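PDB 5IXP: extracellular solute-binding protein family 1 from Kribbella flavida, which probably binds a solute outside the cell and hands it to an ABC transporter, its substrate not being known. Local coordinates for residues Gly373-Ser376 / Lys382-Leu385; Arg199-Ile204 / Thr364-Arg369; Ala173-Leu178 / Glu358-Phe363; Trp163-Val168 / Asp221-Ala226; Lys139-Pro142 / Ser146-Ala149. All blocks are in the same frame, centred on the assembly; numbering follows the deposited sequence.

Contact 1. Residues Gly373-Ser376 / Lys382-Leu385; sequences GKQS and KQAL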
# COMPACT_ATOMS: atom_id res chain seq x y z
N GLY A 373 -8.27 9.09 -23.16
CA GLY A 373 -8.92 9.21 -24.45
C GLY A 373 -8.10 8.73 -25.63
O GLY A 373 -8.41 9.09 -26.77
N LYS A 374 -7.08 7.91 -25.41
CA LYS A 374 -6.21 7.44 -26.48
C LYS A 374 -6.68 6.13 -27.09
O LYS A 374 -6.18 5.76 -28.16
CB LYS A 374 -4.78 7.29 -25.97
CG LYS A 374 -4.17 8.58 -25.42
CD LYS A 374 -2.74 8.35 -24.95
CE LYS A 374 -1.97 9.66 -24.78
NZ LYS A 374 -2.34 10.38 -23.55
N GLN A 375 -7.59 5.41 -26.45
CA GLN A 375 -8.05 4.12 -26.93
C GLN A 375 -9.43 3.87 -26.35
O GLN A 375 -9.70 4.25 -25.21
CB GLN A 375 -7.07 3.00 -26.53
CG GLN A 375 -7.33 1.66 -27.20
CD GLN A 375 -6.30 0.60 -26.82
OE1 GLN A 375 -5.70 0.66 -25.74
NE2 GLN A 375 -6.09 -0.37 -27.71
N SER A 376 -10.30 3.24 -27.14
CA SER A 376 -11.62 2.90 -26.62
C SER A 376 -11.52 1.80 -25.57
O SER A 376 -10.54 1.06 -25.49
CB SER A 376 -12.55 2.44 -27.75
OG SER A 376 -12.22 1.13 -28.17
N LYS A 382 -9.14 -5.60 -24.84
CA LYS A 382 -8.58 -6.68 -25.63
C LYS A 382 -7.06 -6.62 -25.64
O LYS A 382 -6.39 -7.65 -25.53
CB LYS A 382 -9.13 -6.64 -27.06
CG LYS A 382 -10.62 -6.83 -27.16
CD LYS A 382 -11.07 -6.79 -28.63
CE LYS A 382 -12.57 -7.00 -28.77
NZ LYS A 382 -12.99 -8.37 -28.35
N GLN A 383 -6.50 -5.41 -25.76
CA GLN A 383 -5.04 -5.30 -25.76
C GLN A 383 -4.46 -5.72 -24.42
O GLN A 383 -3.44 -6.41 -24.38
CB GLN A 383 -4.60 -3.87 -26.10
CG GLN A 383 -3.09 -3.69 -26.03
CD GLN A 383 -2.62 -2.35 -26.57
OE1 GLN A 383 -3.42 -1.58 -27.10
NE2 GLN A 383 -1.32 -2.07 -26.45
N ALA A 384 -5.10 -5.32 -23.31
CA ALA A 384 -4.62 -5.75 -22.00
C ALA A 384 -4.62 -7.27 -21.89
O ALA A 384 -3.66 -7.86 -21.40
CB ALA A 384 -5.45 -5.11 -20.89
N LEU A 385 -5.69 -7.92 -22.36
CA LEU A 385 -5.74 -9.38 -22.27
C LEU A 385 -4.62 -10.02 -23.08
O LEU A 385 -3.96 -10.95 -22.59
CB LEU A 385 -7.10 -9.91 -22.74
CG LEU A 385 -8.30 -9.64 -21.83
CD1 LEU A 385 -9.53 -10.39 -22.30
CD2 LEU A 385 -8.01 -9.99 -20.38

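Contact 2. Residues Arg199-Ile204 / Thr364-Arg369; sequences RTWDQI and TEALAR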
# COMPACT_ATOMS: atom_id res chain seq x y z
N ARG A 199 -15.86 -6.67 -14.62
CA ARG A 199 -16.88 -5.81 -14.05
C ARG A 199 -16.26 -4.60 -13.35
O ARG A 199 -16.81 -3.49 -13.42
CB ARG A 199 -17.77 -6.60 -13.09
CG ARG A 199 -18.89 -7.32 -13.83
CD ARG A 199 -19.98 -7.83 -12.92
NE ARG A 199 -20.92 -8.66 -13.65
CZ ARG A 199 -22.08 -9.07 -13.17
NH1 ARG A 199 -22.46 -8.71 -11.95
NH2 ARG A 199 -22.88 -9.83 -13.91
N THR A 200 -15.13 -4.80 -12.68
CA THR A 200 -14.38 -3.70 -12.09
C THR A 200 -13.95 -2.71 -13.17
O THR A 200 -14.14 -1.49 -13.03
CB THR A 200 -13.16 -4.24 -11.35
OG1 THR A 200 -13.60 -5.13 -10.31
CG2 THR A 200 -12.33 -3.12 -10.75
N TRP A 201 -13.34 -3.23 -14.24
CA TRP A 201 -12.98 -2.40 -15.39
C TRP A 201 -14.19 -1.62 -15.90
O TRP A 201 -14.12 -0.39 -16.07
CB TRP A 201 -12.42 -3.32 -16.48
CG TRP A 201 -12.15 -2.67 -17.83
CD1 TRP A 201 -13.05 -2.45 -18.84
CD2 TRP A 201 -10.88 -2.22 -18.32
NE1 TRP A 201 -12.42 -1.87 -19.92
CE2 TRP A 201 -11.09 -1.72 -19.63
CE3 TRP A 201 -9.58 -2.18 -17.78
CZ2 TRP A 201 -10.05 -1.19 -20.41
CZ3 TRP A 201 -8.55 -1.64 -18.55
CH2 TRP A 201 -8.79 -1.15 -19.85
N ASP A 202 -15.31 -2.30 -16.12
CA ASP A 202 -16.48 -1.63 -16.69
C ASP A 202 -16.96 -0.50 -15.79
O ASP A 202 -17.33 0.58 -16.28
CB ASP A 202 -17.62 -2.62 -16.92
CG ASP A 202 -17.36 -3.53 -18.10
OD1 ASP A 202 -16.49 -3.20 -18.93
OD2 ASP A 202 -18.03 -4.57 -18.20
N GLN A 203 -16.95 -0.72 -14.47
CA GLN A 203 -17.47 0.30 -13.56
C GLN A 203 -16.57 1.53 -13.53
O GLN A 203 -17.07 2.67 -13.47
CB GLN A 203 -17.63 -0.30 -12.16
CG GLN A 203 -18.39 0.57 -11.19
CD GLN A 203 -18.80 -0.18 -9.93
OE1 GLN A 203 -18.16 -1.17 -9.56
NE2 GLN A 203 -19.87 0.27 -9.28
N ILE A 204 -15.25 1.35 -13.57
CA ILE A 204 -14.35 2.50 -13.60
C ILE A 204 -14.43 3.20 -14.95
O ILE A 204 -14.42 4.44 -15.01
CB ILE A 204 -12.91 2.07 -13.28
CG1 ILE A 204 -12.87 1.46 -11.89
CG2 ILE A 204 -11.96 3.27 -13.36
CD1 ILE A 204 -11.52 0.89 -11.55
N THR A 364 -3.11 -1.58 -16.11
CA THR A 364 -3.17 -0.17 -15.75
C THR A 364 -2.75 0.72 -16.91
O THR A 364 -3.29 1.82 -17.07
CB THR A 364 -2.32 0.13 -14.51
OG1 THR A 364 -0.96 -0.24 -14.73
CG2 THR A 364 -2.87 -0.63 -13.29
N GLU A 365 -1.80 0.27 -17.73
CA GLU A 365 -1.46 1.03 -18.94
C GLU A 365 -2.68 1.14 -19.84
O GLU A 365 -2.98 2.22 -20.37
CB GLU A 365 -0.29 0.38 -19.69
CG GLU A 365 1.06 0.57 -18.99
CD GLU A 365 2.20 -0.19 -19.64
OE1 GLU A 365 1.96 -0.90 -20.64
OE2 GLU A 365 3.35 -0.07 -19.15
N ALA A 366 -3.41 0.03 -20.01
CA ALA A 366 -4.60 0.05 -20.84
C ALA A 366 -5.66 0.98 -20.26
O ALA A 366 -6.28 1.76 -20.99
CB ALA A 366 -5.15 -1.37 -21.01
N LEU A 367 -5.88 0.91 -18.95
CA LEU A 367 -6.89 1.77 -18.34
C LEU A 367 -6.51 3.24 -18.46
O LEU A 367 -7.37 4.09 -18.69
CB LEU A 367 -7.12 1.37 -16.89
CG LEU A 367 -8.23 2.13 -16.16
CD1 LEU A 367 -9.54 2.05 -16.93
CD2 LEU A 367 -8.38 1.58 -14.75
N ALA A 368 -5.21 3.55 -18.34
CA ALA A 368 -4.76 4.93 -18.51
C ALA A 368 -5.03 5.43 -19.92
O ALA A 368 -5.39 6.59 -20.12
CB ALA A 368 -3.27 5.06 -18.17
N ARG A 369 -4.85 4.56 -20.92
CA ARG A 369 -5.15 4.96 -22.30
C ARG A 369 -6.63 5.29 -22.47
O ARG A 369 -6.98 6.25 -23.16
CB ARG A 369 -4.72 3.87 -23.28
CG ARG A 369 -3.19 3.73 -23.42
CD ARG A 369 -2.81 2.84 -24.60
NE ARG A 369 -3.38 1.50 -24.52
CZ ARG A 369 -2.78 0.46 -23.94
NH1 ARG A 369 -1.58 0.59 -23.37
NH2 ARG A 369 -3.38 -0.73 -23.93

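Contact 3. Residues Ala173-Leu178 / Glu358-Phe363; sequences AMRNQL and EINQVF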
# COMPACT_ATOMS: atom_id res chain seq x y z
N ALA A 173 -7.26 0.58 -6.06
CA ALA A 173 -8.04 0.45 -4.83
C ALA A 173 -9.04 -0.69 -4.93
O ALA A 173 -9.16 -1.50 -4.01
CB ALA A 173 -8.74 1.77 -4.51
N MSE A 174 -9.75 -0.79 -6.05
CA MSE A 174 -10.77 -1.82 -6.20
C MSE A 174 -10.19 -3.20 -6.46
O MSE A 174 -10.64 -4.19 -5.87
CB MSE A 174 -11.72 -1.46 -7.34
CG MSE A 174 -12.45 -0.16 -7.11
SE MSE A 174 -13.65 0.16 -8.61
CE MSE A 174 -14.81 -1.40 -8.34
N ARG A 175 -9.20 -3.29 -7.36
CA ARG A 175 -8.70 -4.60 -7.74
C ARG A 175 -8.12 -5.35 -6.56
O ARG A 175 -8.26 -6.58 -6.45
CB ARG A 175 -7.64 -4.49 -8.83
CG ARG A 175 -7.39 -5.84 -9.48
CD ARG A 175 -6.09 -5.88 -10.21
NE ARG A 175 -4.94 -5.97 -9.31
CZ ARG A 175 -4.20 -4.93 -8.94
NH1 ARG A 175 -4.51 -3.71 -9.36
NH2 ARG A 175 -3.16 -5.11 -8.14
N ASN A 176 -7.45 -4.64 -5.66
CA ASN A 176 -6.79 -5.32 -4.56
C ASN A 176 -7.76 -5.86 -3.53
O ASN A 176 -7.34 -6.63 -2.66
CB ASN A 176 -5.77 -4.38 -3.91
CG ASN A 176 -4.50 -4.31 -4.69
OD1 ASN A 176 -3.76 -5.30 -4.77
ND2 ASN A 176 -4.23 -3.17 -5.30
N GLN A 177 -9.04 -5.50 -3.61
CA GLN A 177 -10.06 -6.06 -2.73
C GLN A 177 -10.64 -7.37 -3.23
O GLN A 177 -11.26 -8.09 -2.44
CB GLN A 177 -11.21 -5.09 -2.54
CG GLN A 177 -10.86 -3.83 -1.81
CD GLN A 177 -12.07 -2.94 -1.66
OE1 GLN A 177 -12.92 -2.88 -2.56
NE2 GLN A 177 -12.18 -2.28 -0.53
N LEU A 178 -10.52 -7.66 -4.52
CA LEU A 178 -11.11 -8.88 -5.06
C LEU A 178 -10.52 -10.10 -4.38
O LEU A 178 -9.37 -10.10 -3.95
CB LEU A 178 -10.88 -8.97 -6.57
CG LEU A 178 -11.38 -7.76 -7.35
CD1 LEU A 178 -10.97 -7.87 -8.81
CD2 LEU A 178 -12.90 -7.66 -7.22
N GLU A 358 3.84 -7.50 -13.26
CA GLU A 358 3.96 -7.35 -14.71
C GLU A 358 2.60 -7.42 -15.38
O GLU A 358 2.33 -6.68 -16.33
CB GLU A 358 4.89 -8.42 -15.27
CG GLU A 358 6.35 -8.26 -14.87
CD GLU A 358 6.68 -8.80 -13.48
OE1 GLU A 358 5.77 -9.24 -12.74
OE2 GLU A 358 7.87 -8.78 -13.12
N ILE A 359 1.73 -8.32 -14.91
CA ILE A 359 0.37 -8.41 -15.45
C ILE A 359 -0.40 -7.14 -15.12
O ILE A 359 -1.07 -6.56 -15.99
CB ILE A 359 -0.35 -9.66 -14.90
CG1 ILE A 359 0.33 -10.94 -15.36
CG2 ILE A 359 -1.84 -9.64 -15.27
CD1 ILE A 359 -0.20 -12.19 -14.65
N ASN A 360 -0.35 -6.71 -13.86
CA ASN A 360 -1.10 -5.52 -13.48
C ASN A 360 -0.67 -4.31 -14.29
O ASN A 360 -1.51 -3.46 -14.61
CB ASN A 360 -0.92 -5.24 -11.99
CG ASN A 360 -1.87 -4.17 -11.51
OD1 ASN A 360 -3.08 -4.31 -11.66
ND2 ASN A 360 -1.33 -3.09 -10.93
N GLN A 361 0.61 -4.23 -14.66
CA GLN A 361 1.11 -3.09 -15.42
C GLN A 361 0.42 -2.98 -16.78
O GLN A 361 0.12 -1.87 -17.23
CB GLN A 361 2.63 -3.21 -15.59
CG GLN A 361 3.29 -1.99 -16.21
CD GLN A 361 4.80 -2.11 -16.29
OE1 GLN A 361 5.46 -2.51 -15.32
NE2 GLN A 361 5.36 -1.75 -17.44
N VAL A 362 0.16 -4.11 -17.44
CA VAL A 362 -0.49 -4.02 -18.74
C VAL A 362 -1.94 -3.58 -18.58
O VAL A 362 -2.46 -2.81 -19.41
CB VAL A 362 -0.36 -5.34 -19.55
CG1 VAL A 362 1.00 -5.98 -19.35
CG2 VAL A 362 -1.49 -6.31 -19.25
N PHE A 363 -2.61 -3.99 -17.50
CA PHE A 363 -3.98 -3.55 -17.28
C PHE A 363 -4.04 -2.07 -16.94
O PHE A 363 -4.92 -1.35 -17.43
CB PHE A 363 -4.65 -4.37 -16.18
CG PHE A 363 -5.16 -5.71 -16.64
CD1 PHE A 363 -6.41 -5.81 -17.25
CD2 PHE A 363 -4.40 -6.85 -16.49
CE1 PHE A 363 -6.89 -7.03 -17.69
CE2 PHE A 363 -4.87 -8.08 -16.92
CZ PHE A 363 -6.12 -8.17 -17.53

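Contact 4. Residues Trp163-Val168 / Asp221-Ala226; sequences WFDSAV and DAWTKA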
# COMPACT_ATOMS: atom_id res chain seq x y z
N TRP A 163 -14.20 13.92 -9.60
CA TRP A 163 -14.43 13.23 -8.34
C TRP A 163 -13.14 12.67 -7.76
O TRP A 163 -12.88 12.81 -6.55
CB TRP A 163 -15.46 12.12 -8.57
CG TRP A 163 -15.99 11.41 -7.34
CD1 TRP A 163 -16.02 10.06 -7.14
CD2 TRP A 163 -16.59 12.01 -6.18
NE1 TRP A 163 -16.61 9.78 -5.92
CE2 TRP A 163 -16.97 10.95 -5.32
CE3 TRP A 163 -16.86 13.33 -5.79
CZ2 TRP A 163 -17.59 11.18 -4.09
CZ3 TRP A 163 -17.48 13.55 -4.57
CH2 TRP A 163 -17.84 12.48 -3.74
N PHE A 164 -12.31 12.05 -8.59
CA PHE A 164 -11.05 11.46 -8.15
C PHE A 164 -9.96 11.80 -9.15
O PHE A 164 -10.22 12.27 -10.26
CB PHE A 164 -11.18 9.94 -7.96
CG PHE A 164 -11.75 9.22 -9.15
CD1 PHE A 164 -10.96 8.95 -10.27
CD2 PHE A 164 -13.07 8.77 -9.14
CE1 PHE A 164 -11.48 8.27 -11.37
CE2 PHE A 164 -13.60 8.09 -10.24
CZ PHE A 164 -12.81 7.83 -11.35
N ASP A 165 -8.70 11.51 -8.77
CA ASP A 165 -7.57 11.99 -9.56
C ASP A 165 -7.35 11.15 -10.82
O ASP A 165 -7.08 11.72 -11.88
CB ASP A 165 -6.30 12.05 -8.70
CG ASP A 165 -5.93 10.72 -8.06
OD1 ASP A 165 -6.83 9.90 -7.79
OD2 ASP A 165 -4.74 10.49 -7.82
N SER A 166 -7.42 9.82 -10.76
CA SER A 166 -7.19 9.02 -11.97
C SER A 166 -7.94 7.70 -11.90
O SER A 166 -8.21 7.17 -10.82
CB SER A 166 -5.69 8.75 -12.22
OG SER A 166 -5.13 7.83 -11.28
N ALA A 167 -8.27 7.18 -13.08
CA ALA A 167 -8.87 5.85 -13.17
C ALA A 167 -7.93 4.78 -12.62
O ALA A 167 -8.38 3.83 -11.97
CB ALA A 167 -9.25 5.54 -14.62
N VAL A 168 -6.63 4.92 -12.88
CA VAL A 168 -5.68 3.88 -12.48
C VAL A 168 -5.65 3.73 -10.97
O VAL A 168 -5.69 2.61 -10.44
CB VAL A 168 -4.28 4.16 -13.06
CG1 VAL A 168 -3.22 3.30 -12.37
CG2 VAL A 168 -4.27 3.87 -14.56
N ASP A 221 4.12 15.49 -12.77
CA ASP A 221 4.13 16.93 -12.49
C ASP A 221 2.72 17.51 -12.55
O ASP A 221 2.35 18.33 -11.70
CB ASP A 221 5.05 17.65 -13.48
CG ASP A 221 6.51 17.35 -13.24
OD1 ASP A 221 6.90 17.23 -12.06
OD2 ASP A 221 7.29 17.25 -14.22
N ALA A 222 1.92 17.09 -13.53
CA ALA A 222 0.56 17.61 -13.63
C ALA A 222 -0.26 17.24 -12.39
O ALA A 222 -1.00 18.07 -11.85
CB ALA A 222 -0.11 17.08 -14.90
N TRP A 223 -0.13 16.00 -11.93
CA TRP A 223 -0.82 15.55 -10.72
C TRP A 223 -0.40 16.39 -9.52
O TRP A 223 -1.24 16.89 -8.77
CB TRP A 223 -0.51 14.08 -10.50
CG TRP A 223 -1.12 13.40 -9.32
CD1 TRP A 223 -2.37 12.84 -9.24
CD2 TRP A 223 -0.47 13.13 -8.07
NE1 TRP A 223 -2.55 12.27 -8.00
CE2 TRP A 223 -1.40 12.43 -7.27
CE3 TRP A 223 0.79 13.44 -7.55
CZ2 TRP A 223 -1.10 12.02 -5.97
CZ3 TRP A 223 1.09 13.03 -6.26
CH2 TRP A 223 0.15 12.33 -5.48
N THR A 224 0.91 16.57 -9.33
CA THR A 224 1.41 17.37 -8.22
C THR A 224 0.83 18.78 -8.24
O THR A 224 0.31 19.27 -7.23
CB THR A 224 2.94 17.40 -8.26
OG1 THR A 224 3.43 16.07 -8.21
CG2 THR A 224 3.49 18.18 -7.08
N LYS A 225 0.92 19.45 -9.39
CA LYS A 225 0.41 20.82 -9.48
C LYS A 225 -1.09 20.88 -9.25
O LYS A 225 -1.60 21.88 -8.74
CB LYS A 225 0.75 21.43 -10.84
CG LYS A 225 2.25 21.45 -11.18
CD LYS A 225 3.12 21.54 -9.93
CE LYS A 225 4.48 20.87 -10.15
NZ LYS A 225 5.54 21.41 -9.24
N ALA A 226 -1.82 19.81 -9.60
CA ALA A 226 -3.27 19.86 -9.51
C ALA A 226 -3.77 19.95 -8.07
O ALA A 226 -4.94 20.29 -7.86
CB ALA A 226 -3.87 18.63 -10.20

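Contact 5. Residues Lys139-Pro142 / Ser146-Ala149; sequences KLFP and SYFA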
# COMPACT_ATOMS: atom_id res chain seq x y z
N LYS A 139 -20.93 7.86 5.67
CA LYS A 139 -22.13 7.11 5.28
C LYS A 139 -22.37 7.11 3.78
O LYS A 139 -23.15 6.28 3.30
CB LYS A 139 -23.36 7.67 5.99
CG LYS A 139 -23.26 7.69 7.50
CD LYS A 139 -24.48 8.38 8.10
CE LYS A 139 -24.34 8.56 9.59
NZ LYS A 139 -25.51 9.30 10.15
N LEU A 140 -21.72 7.99 3.03
CA LEU A 140 -21.90 8.03 1.58
C LEU A 140 -21.21 6.89 0.85
O LEU A 140 -21.63 6.54 -0.26
CB LEU A 140 -21.35 9.34 1.01
CG LEU A 140 -22.03 10.66 1.32
CD1 LEU A 140 -21.21 11.77 0.67
CD2 LEU A 140 -23.44 10.64 0.77
N PHE A 141 -20.16 6.31 1.43
CA PHE A 141 -19.26 5.45 0.65
C PHE A 141 -19.13 4.02 1.14
O PHE A 141 -18.00 3.52 1.20
CB PHE A 141 -17.84 6.03 0.65
CG PHE A 141 -17.75 7.46 0.25
CD1 PHE A 141 -18.57 7.97 -0.75
CD2 PHE A 141 -16.85 8.31 0.89
CE1 PHE A 141 -18.49 9.30 -1.11
CE2 PHE A 141 -16.77 9.63 0.52
CZ PHE A 141 -17.59 10.13 -0.48
N PRO A 142 -20.21 3.30 1.47
CA PRO A 142 -20.00 1.93 1.96
C PRO A 142 -19.43 1.00 0.90
O PRO A 142 -18.69 0.06 1.23
CB PRO A 142 -21.41 1.50 2.41
CG PRO A 142 -22.32 2.28 1.55
CD PRO A 142 -21.64 3.63 1.39
N SER A 146 -21.86 3.08 -4.48
CA SER A 146 -22.25 4.31 -3.79
C SER A 146 -21.22 5.42 -3.96
O SER A 146 -21.57 6.60 -4.07
CB SER A 146 -22.48 4.02 -2.30
OG SER A 146 -23.50 3.05 -2.13
N TYR A 147 -19.93 5.06 -3.96
CA TYR A 147 -18.88 6.05 -4.19
C TYR A 147 -19.05 6.72 -5.56
O TYR A 147 -19.00 7.96 -5.67
CB TYR A 147 -17.52 5.36 -4.07
CG TYR A 147 -16.32 6.23 -4.39
CD1 TYR A 147 -15.82 7.13 -3.46
CD2 TYR A 147 -15.69 6.12 -5.62
CE1 TYR A 147 -14.70 7.92 -3.74
CE2 TYR A 147 -14.57 6.89 -5.92
CZ TYR A 147 -14.09 7.79 -4.98
OH TYR A 147 -12.99 8.53 -5.30
N PHE A 148 -19.27 5.93 -6.61
CA PHE A 148 -19.43 6.52 -7.94
C PHE A 148 -20.76 7.26 -8.06
O PHE A 148 -20.84 8.30 -8.73
CB PHE A 148 -19.31 5.44 -9.01
CG PHE A 148 -17.93 4.82 -9.08
CD1 PHE A 148 -16.79 5.62 -9.21
CD2 PHE A 148 -17.77 3.44 -8.99
CE1 PHE A 148 -15.51 5.04 -9.26
CE2 PHE A 148 -16.50 2.86 -9.03
CZ PHE A 148 -15.36 3.66 -9.17
N ALA A 149 -21.82 6.74 -7.44
CA ALA A 149 -23.09 7.46 -7.45
C ALA A 149 -22.95 8.83 -6.79
O ALA A 149 -23.47 9.83 -7.31
CB ALA A 149 -24.17 6.63 -6.75
O HOH W 1 -23.84 7.61 -2.32

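Contact 1. Residues Gly373-Ser376 / Lys382-Leu385
The last two long helices, 356-371 and 377-392, form a helical hairpin at the C-terminal end of the chain, and Gln-375 in its turn reaches across to Gln-383 on the second arm. A Schellman motif with Gly-373 at positive phi ends the first helix. Ser-376 starts the next as its N-cap, its OG taking the backbone N of Ala-379. Between the two, Gln-375 runs out straight, its CG anti to the backbone N (chi1 -169°), which carries the amide some way along the flank of the hairpin. Its NE2 gives a hydrogen bond to Gln-383 OE1 at 3.0 Å, moderately bent at 147° and arriving in the carbonyl plane of the acceptor. The two amides are turned steeply, 74° apart, so they meet without stacking. Gln-375 OE1 accepts instead from NE of Arg-369, in the last turn of the first helix. Cutting Gln-375 back to an alanine is likely to take from Arg-369 NE its acceptor and from Gln-383 OE1 its donor, leaving the turn less firmly tied to either arm. The contact is small and lies at the surface. The other end of the second amide, Gln-383 NE2, is bonded to Glu-387 OE2 one helical turn on.

Contact 2. Residues Arg199-Ile204 / Thr364-Arg369
Trp-201 pushes the far corner of its six-membered ring against the backbone of Ala-366 and Leu-367. Its CH2 lies 3.7 Å from Leu-367 N and 3.8 Å from Ala-366 CB, while CZ3 rests 3.7 Å from Leu-367 CB. Leu-367 folds partly over the ring: CD1 sits 4.1 Å above one face, displaced toward the rim, whereas the carbonyl carbon of Ala-366 is near the ring plane, at the edge. The two side chains run past each other from their separate helices. The second branch of the leucine, CD2, goes to Ile-204, whose CG2 is 4.2 Å away and whose side chain crosses it at about a right angle. This is the meeting of two helices, 195-209 and 356-371, that run the same way in one lobe of the solute-binding fold, their short segments crossing at -25°. The axes of these segments stay 11.8 Å apart, a wide spacing bridged by the large indole. Trp-201 holds CG anti to its own backbone N (chi1 173°), which swings the ring out from its helix toward the other. Further out, the buried NE1 is satisfied by Ser-377 OG at the start of helix 377-392, and Trp-381 of that helix meets the indole with its own ring. Ala-380 touches both Trp-201 and Ala-366. From helix 167-175, Trp-171 packs on Leu-367, and the selenomethionine at Met-174 packs on Ile-204.

Contact 3. Residues Ala173-Leu178 / Glu358-Phe363
Arg-175 and Asn-360 meet in the buried interior of a helical lobe, where helix 167-175, at Arg-175, faces an early turn of helix 356-371. The backbones stay well apart, with 9.6 Å between Arg-175 CA and Asn-360 CA, and the two side chains span the distance from opposite directions. What touches is tight: Asn-360 OD1 lies over one face of the guanidinium, 3.0 Å from Arg-175 CZ and 2.8 Å from Arg-175 NH1. Coming from above the plane, the oxygen is poorly placed for the N-H groups, so this is a close electrostatic approach and not a hydrogen bond. The flat groups are inclined by 47°. The arginine runs out extended as far as CD, and a bend at chi3 (74°) then helps turn the guanidinium face to the oxygen. The true polar partners lie beside the pair. Glu-172 OE2 takes a salt bridge from Arg-175 NH1 and a hydrogen bond from Asn-360 ND2, so one carboxylate oxygen holds both groups, and Asn-360 OD1 is bonded to the hydroxyl of Tyr-182. The carboxylate probably offsets much of the buried positive charge.

Away from this pair the two segments do not meet. On this looser side the partly exposed Asn-176 turns its OD1 to Lys-352 NZ. From Arg-175 to Leu-178 the chain makes a type I beta turn, in which Leu-178 N is bonded to Arg-175 O at 3.2 Å; Gln-350 NE2 reaches both that oxygen and Leu-178 O.

Contact 4. Residues Trp163-Val168 / Asp221-Ala226
Asp-165 and Trp-223 touch through the pyrrole side of the indole and one carboxylate oxygen. The N-H of Trp-223 points out at the ring edge, and Asp-165 OD2 lies close to the ring plane to receive it in a hydrogen bond of 2.8 Å from NE1 to OD2, slightly bent with an N-H...O angle of 153°. The oxygen uses its anti lone pair, the one turned away from its sister oxygen. The carboxylate plane is turned 45° from that of the indole, and a single oxygen is presented to the N-H. Asp-165 CB also nears the same edge, 3.8 Å from Trp-223 NE1 and 4.0 Å from Trp-223 CD1. The aspartate arrives there through a cramped first torsion, its CG placed between the backbone N and the carbonyl carbon. Trp-223 has CG anti to the backbone N (chi1 -179°), which extends the indole from its helix toward the aspartate. Both residues are buried, so the bond gives the indole N-H a mate where water would be scarce, and gives the carboxylate, which is probably charged, a donor. With a phenylalanine in place of Trp-223, the oxygen Asp-165 OD2 would probably lose this donor and sit in the interior beside an apolar ring.

Around the indole, Phe-227 packs edge-to-face and Trp-219 brings another ring. Asp-165 lies against Phe-232 and Met-235 of strand 232-238. Through Asp-165, then, helix 221-226 is tied to the loop that leads into helix 167-175, next to strand 232-238 and the end of helix 356-371, where Asp-371 OD2 accepts from Ala-167 N.

Contact 5. Residues Lys139-Pro142 / Ser146-Ala149
Phe-141 and Pro-142, in the short loop joining helix 134-138 to helix 144-157, fold back on the first turn of the second helix to meet Tyr-147 and Ser-146. The aromatic part is a T-shaped pair. Tyr-147 turns its edge to the face of Phe-141, with ring centroids 5.5 Å apart and planes at 71°. The atom that leads is Tyr-147 CD1, 4.0 Å from Phe-141 CD1 and off toward the rim of that face; Leu-140 CB lies against the opposite face, so the phenyl is held between them. Tyr-147 takes up this place with CG anti to the backbone N (chi1 175°), and its hydroxyl goes on to Thr-234 OG1 of strand 232-238.

The van der Waals part is smaller: Pro-142 CD rests 3.8 Å from Ser-146 CB.

Among the polar groups, Leu-140 O faces Ser-146 CB at 3.4 Å, and Ser-146 OG is hydrogen-bonded to Asp-143 OD1, within the start of the helix. The polar tie across the contact is made by water, since no direct hydrogen bond joins the segments. One molecule donates to Leu-140 O at 3.2 Å and to Ser-146 O at 3.0 Å.

Overall arrangement
All five contacts lie in one largely helical part of the fold, and no ligand marks a binding site among them. Helix 356-371 is common to contacts 2 and 3, whose centres are 10 Å apart, and contact 1 follows directly on it, its centre 9 Å from that of contact 2: Ala-384 CB lies 3.8 Å from Ala-366 CB. Contacts 2 and 4 interlock in the chain and touch where Ile-204 CG2 packs 3.7 Å from Ala-167 CB. Phe-148 extends contact 5 to Gln-203 and Met-174. Contacts 4 and 5 join through Trp-163 and Tyr-147 beside strand 232-238, which the disulfide Cys-119 to Cys-237 ties to strand 108-121. The ends are remote: contacts 1 and 5 lie 28 Å apart between centres.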